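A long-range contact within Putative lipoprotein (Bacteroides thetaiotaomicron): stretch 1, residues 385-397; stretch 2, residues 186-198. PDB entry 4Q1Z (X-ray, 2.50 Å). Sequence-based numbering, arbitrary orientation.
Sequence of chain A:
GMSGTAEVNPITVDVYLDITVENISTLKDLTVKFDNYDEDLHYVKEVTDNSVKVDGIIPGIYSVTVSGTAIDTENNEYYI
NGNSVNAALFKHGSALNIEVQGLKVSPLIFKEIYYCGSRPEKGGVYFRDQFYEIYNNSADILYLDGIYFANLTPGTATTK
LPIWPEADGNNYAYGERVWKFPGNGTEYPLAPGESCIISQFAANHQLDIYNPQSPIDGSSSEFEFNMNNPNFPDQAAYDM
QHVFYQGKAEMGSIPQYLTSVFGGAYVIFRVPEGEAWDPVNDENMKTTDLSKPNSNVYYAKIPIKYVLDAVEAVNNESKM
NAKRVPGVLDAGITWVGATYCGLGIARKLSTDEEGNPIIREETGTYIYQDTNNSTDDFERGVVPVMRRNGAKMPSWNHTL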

# COMPACT_ATOMS: atom_id res chain seq x y z
N VAL A 385 -13.53 -5.08 6.53
CA VAL A 385 -14.14 -5.44 5.24
C VAL A 385 -13.03 -5.82 4.29
O VAL A 385 -12.00 -5.15 4.26
CB VAL A 385 -15.05 -4.31 4.65
CG1 VAL A 385 -15.49 -4.62 3.22
CG2 VAL A 385 -16.29 -4.07 5.53
N MSE A 386 -13.22 -6.91 3.52
CA MSE A 386 -12.27 -7.34 2.49
C MSE A 386 -12.70 -6.79 1.13
O MSE A 386 -13.86 -6.97 0.73
CB MSE A 386 -12.15 -8.86 2.44
CG MSE A 386 -11.10 -9.40 3.39
SE MSE A 386 -11.39 -11.28 3.66
CE MSE A 386 -10.74 -12.05 2.01
N ARG A 387 -11.76 -6.09 0.42
CA ARG A 387 -11.97 -5.47 -0.89
C ARG A 387 -13.05 -4.35 -0.77
O ARG A 387 -13.97 -4.25 -1.58
CB ARG A 387 -12.31 -6.52 -1.98
CG ARG A 387 -11.16 -7.48 -2.28
CD ARG A 387 -11.55 -8.60 -3.22
NE ARG A 387 -10.58 -9.69 -3.16
CZ ARG A 387 -10.78 -10.85 -2.54
NH1 ARG A 387 -11.94 -11.11 -1.97
NH2 ARG A 387 -9.82 -11.76 -2.52
N ARG A 388 -12.90 -3.51 0.26
CA ARG A 388 -13.79 -2.37 0.52
C ARG A 388 -13.66 -1.37 -0.64
O ARG A 388 -12.60 -1.30 -1.26
CB ARG A 388 -13.44 -1.71 1.87
CG ARG A 388 -14.49 -0.71 2.38
CD ARG A 388 -13.97 0.21 3.46
NE ARG A 388 -13.52 -0.53 4.64
CZ ARG A 388 -14.29 -0.83 5.69
NH1 ARG A 388 -15.56 -0.46 5.71
NH2 ARG A 388 -13.78 -1.50 6.71
N ASN A 389 -14.75 -0.61 -0.93
CA ASN A 389 -14.86 0.40 -2.00
C ASN A 389 -14.50 -0.18 -3.36
O ASN A 389 -13.76 0.44 -4.12
CB ASN A 389 -14.00 1.66 -1.73
CG ASN A 389 -13.99 2.18 -0.33
OD1 ASN A 389 -15.02 2.28 0.34
ND2 ASN A 389 -12.81 2.57 0.13
N GLY A 390 -15.01 -1.38 -3.64
CA GLY A 390 -14.83 -2.08 -4.90
C GLY A 390 -13.42 -2.36 -5.35
O GLY A 390 -13.13 -2.26 -6.55
N ALA A 391 -12.52 -2.73 -4.44
CA ALA A 391 -11.18 -3.15 -4.85
C ALA A 391 -11.32 -4.49 -5.61
O ALA A 391 -12.15 -5.33 -5.23
CB ALA A 391 -10.29 -3.29 -3.63
N LYS A 392 -10.64 -4.64 -6.75
CA LYS A 392 -10.82 -5.83 -7.58
C LYS A 392 -9.85 -6.97 -7.24
O LYS A 392 -8.68 -6.76 -6.91
CB LYS A 392 -10.71 -5.46 -9.08
N MSE A 393 -10.36 -8.20 -7.34
CA MSE A 393 -9.60 -9.43 -7.10
C MSE A 393 -8.76 -9.74 -8.36
O MSE A 393 -9.33 -9.71 -9.45
CB MSE A 393 -10.59 -10.56 -6.77
CG MSE A 393 -9.96 -11.93 -6.69
SE MSE A 393 -11.33 -13.30 -6.79
CE MSE A 393 -11.95 -13.26 -5.01
N PRO A 394 -7.43 -10.02 -8.25
CA PRO A 394 -6.64 -10.31 -9.46
C PRO A 394 -7.07 -11.60 -10.13
O PRO A 394 -7.50 -12.53 -9.44
CB PRO A 394 -5.20 -10.41 -8.94
CG PRO A 394 -5.34 -10.75 -7.52
CD PRO A 394 -6.59 -10.11 -7.03
N SER A 395 -6.96 -11.66 -11.46
CA SER A 395 -7.37 -12.81 -12.27
C SER A 395 -6.74 -14.16 -11.83
O SER A 395 -7.35 -15.20 -12.07
CB SER A 395 -7.03 -12.57 -13.74
OG SER A 395 -5.66 -12.22 -13.89
N TRP A 396 -5.55 -14.14 -11.19
CA TRP A 396 -4.81 -15.33 -10.75
C TRP A 396 -5.22 -15.86 -9.33
O TRP A 396 -4.56 -16.77 -8.80
CB TRP A 396 -3.28 -15.07 -10.79
CG TRP A 396 -2.82 -13.79 -10.14
CD1 TRP A 396 -2.45 -12.64 -10.77
CD2 TRP A 396 -2.60 -13.57 -8.74
NE1 TRP A 396 -2.05 -11.70 -9.85
CE2 TRP A 396 -2.13 -12.24 -8.60
CE3 TRP A 396 -2.80 -14.34 -7.57
CZ2 TRP A 396 -1.85 -11.67 -7.34
CZ3 TRP A 396 -2.52 -13.78 -6.33
CH2 TRP A 396 -2.05 -12.46 -6.22
N ASN A 397 -6.30 -15.31 -8.73
CA ASN A 397 -6.82 -15.77 -7.44
C ASN A 397 -7.25 -17.23 -7.54
O ASN A 397 -7.97 -17.60 -8.47
CB ASN A 397 -7.97 -14.88 -6.97
CG ASN A 397 -8.67 -15.35 -5.71
OD1 ASN A 397 -9.39 -16.34 -5.72
ND2 ASN A 397 -8.56 -14.60 -4.63
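Stretch 2 (186-198) TEYPLAPGESCII

The most unusual feature of this contact is its economy of backbone pairing: residues that touch are at least 189 apart in sequence, and the two segments are joined by a single beta bridge, Lys392 with Glu194, although stretch 1 has no regular helix or strand. The evidence is that Lys392 CA and Glu194 CA are 4.4 Å apart and that two hydrogen bonds flank them, Lys392 N to Gly193 O at 3.0 Å (179° at the hydrogen) and Ser195 N to Lys392 O at 3.0 Å (162°). Between them, Glu194 CA lies 3.2 Å from Lys392 O, a CA-H...O contact.

Stretch 2 runs as a short strand, 189-190, then a type II turn from Ala191 to Glu194, closed by Glu194 N to Ala191 O at 3.0 Å, then a second strand from Ser195. Gly193 has phi/psi of 99/-3, where a CB would be jammed against the preceding carbonyl. Glu194 also braces the turn from its side chain, with OE1 accepting from Ala191 N at 2.9 Å.

Lys392 bonds to the neighbours before and after Glu194, a parallel pattern, and the two backbones run in broadly the same sense there. Met386 CA lies 7.8 Å from Ile197 CA and Trp396 CA 7.4 Å from Tyr188 CA; the order of these outer pairs reflects the reversal of stretch 2 at its turn.

Trp396, with chi1 at 49° (p), points toward stretch 2 and has the largest covered area, 122 Å². Its NE1 donates to Pro189 O at 2.8 Å and 170°. The edge of Tyr188 meets the Trp396 face, with planes at 82°; Trp396 CE3 to Tyr188 CD1 is 3.7 Å.

Toward the other end, Ile197 CD1 lies 3.7 Å from Met386 CE, of a selenomethionine, and 3.8 Å from Arg387 CZ, over one guanidinium face. A water accepts from Arg387 NE at 2.7 Å and donates weakly to Ser195 O at 2.7 Å.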

# COMPACT_ATOMS: atom_id res chain seq x y z
N THR A 186 7.21 -12.31 -12.99
CA THR A 186 6.04 -11.91 -13.78
C THR A 186 4.77 -12.76 -13.48
O THR A 186 3.74 -12.60 -14.15
CB THR A 186 6.39 -11.96 -15.29
OG1 THR A 186 7.08 -13.19 -15.58
CG2 THR A 186 7.19 -10.73 -15.75
N GLU A 187 4.84 -13.62 -12.46
CA GLU A 187 3.72 -14.48 -12.06
C GLU A 187 2.58 -13.73 -11.32
O GLU A 187 1.42 -14.09 -11.53
CB GLU A 187 4.21 -15.64 -11.18
CG GLU A 187 4.93 -16.74 -11.94
CD GLU A 187 5.64 -17.74 -11.06
OE1 GLU A 187 4.95 -18.54 -10.37
OE2 GLU A 187 6.89 -17.74 -11.05
N TYR A 188 2.87 -12.75 -10.44
CA TYR A 188 1.77 -12.13 -9.69
C TYR A 188 1.61 -10.64 -9.97
O TYR A 188 1.95 -9.82 -9.11
CB TYR A 188 1.86 -12.39 -8.18
CG TYR A 188 2.00 -13.86 -7.85
CD1 TYR A 188 0.88 -14.69 -7.74
CD2 TYR A 188 3.26 -14.45 -7.73
CE1 TYR A 188 1.02 -16.05 -7.48
CE2 TYR A 188 3.40 -15.82 -7.50
CZ TYR A 188 2.28 -16.61 -7.36
OH TYR A 188 2.43 -17.96 -7.13
N PRO A 189 0.99 -10.27 -11.11
CA PRO A 189 0.74 -8.85 -11.37
C PRO A 189 -0.51 -8.34 -10.66
O PRO A 189 -1.51 -9.07 -10.49
CB PRO A 189 0.53 -8.79 -12.87
CG PRO A 189 -0.02 -10.12 -13.22
CD PRO A 189 0.50 -11.10 -12.23
N LEU A 190 -0.46 -7.05 -10.30
CA LEU A 190 -1.57 -6.34 -9.72
C LEU A 190 -1.84 -5.14 -10.64
O LEU A 190 -0.93 -4.37 -10.94
CB LEU A 190 -1.23 -5.95 -8.27
CG LEU A 190 -2.32 -6.09 -7.20
CD1 LEU A 190 -2.74 -7.52 -6.99
CD2 LEU A 190 -1.84 -5.53 -5.89
N ALA A 191 -3.04 -5.07 -11.19
CA ALA A 191 -3.45 -3.98 -12.08
C ALA A 191 -3.91 -2.78 -11.25
O ALA A 191 -4.32 -2.97 -10.10
CB ALA A 191 -4.58 -4.45 -12.99
N PRO A 192 -3.89 -1.54 -11.78
CA PRO A 192 -4.43 -0.40 -11.01
C PRO A 192 -5.88 -0.67 -10.55
O PRO A 192 -6.75 -0.96 -11.37
CB PRO A 192 -4.37 0.77 -12.02
CG PRO A 192 -3.35 0.38 -13.00
CD PRO A 192 -3.42 -1.11 -13.12
N GLY A 193 -6.12 -0.59 -9.24
CA GLY A 193 -7.44 -0.83 -8.67
C GLY A 193 -7.65 -2.22 -8.08
O GLY A 193 -8.73 -2.52 -7.54
N GLU A 194 -6.62 -3.08 -8.22
CA GLU A 194 -6.61 -4.44 -7.71
C GLU A 194 -5.93 -4.50 -6.36
O GLU A 194 -4.96 -3.78 -6.11
CB GLU A 194 -5.91 -5.40 -8.68
CG GLU A 194 -6.77 -5.86 -9.85
CD GLU A 194 -6.17 -6.94 -10.73
OE1 GLU A 194 -4.95 -7.22 -10.60
OE2 GLU A 194 -6.92 -7.52 -11.55
N SER A 195 -6.45 -5.36 -5.48
CA SER A 195 -5.92 -5.62 -4.15
C SER A 195 -5.35 -7.03 -4.05
O SER A 195 -5.81 -7.94 -4.74
CB SER A 195 -7.01 -5.46 -3.08
OG SER A 195 -7.27 -4.13 -2.67
N CYS A 196 -4.36 -7.20 -3.18
CA CYS A 196 -3.83 -8.48 -2.74
C CYS A 196 -4.04 -8.56 -1.23
O CYS A 196 -3.55 -7.70 -0.49
CB CYS A 196 -2.37 -8.69 -3.11
SG CYS A 196 -1.74 -10.32 -2.61
N ILE A 197 -4.83 -9.55 -0.80
CA ILE A 197 -5.06 -9.79 0.62
C ILE A 197 -4.17 -10.96 1.03
O ILE A 197 -4.06 -11.96 0.31
CB ILE A 197 -6.57 -10.05 0.97
CG1 ILE A 197 -7.48 -8.91 0.46
CG2 ILE A 197 -6.77 -10.33 2.48
CD1 ILE A 197 -8.90 -9.26 0.33
N ILE A 198 -3.51 -10.81 2.18
CA ILE A 198 -2.70 -11.82 2.85
C ILE A 198 -3.34 -12.03 4.20
O ILE A 198 -3.53 -11.07 4.94
CB ILE A 198 -1.18 -11.49 2.95
CG1 ILE A 198 -0.63 -10.76 1.71
CG2 ILE A 198 -0.41 -12.76 3.23
CD1 ILE A 198 0.58 -9.91 1.99
O HOH W 1 -8.09 -8.55 -3.33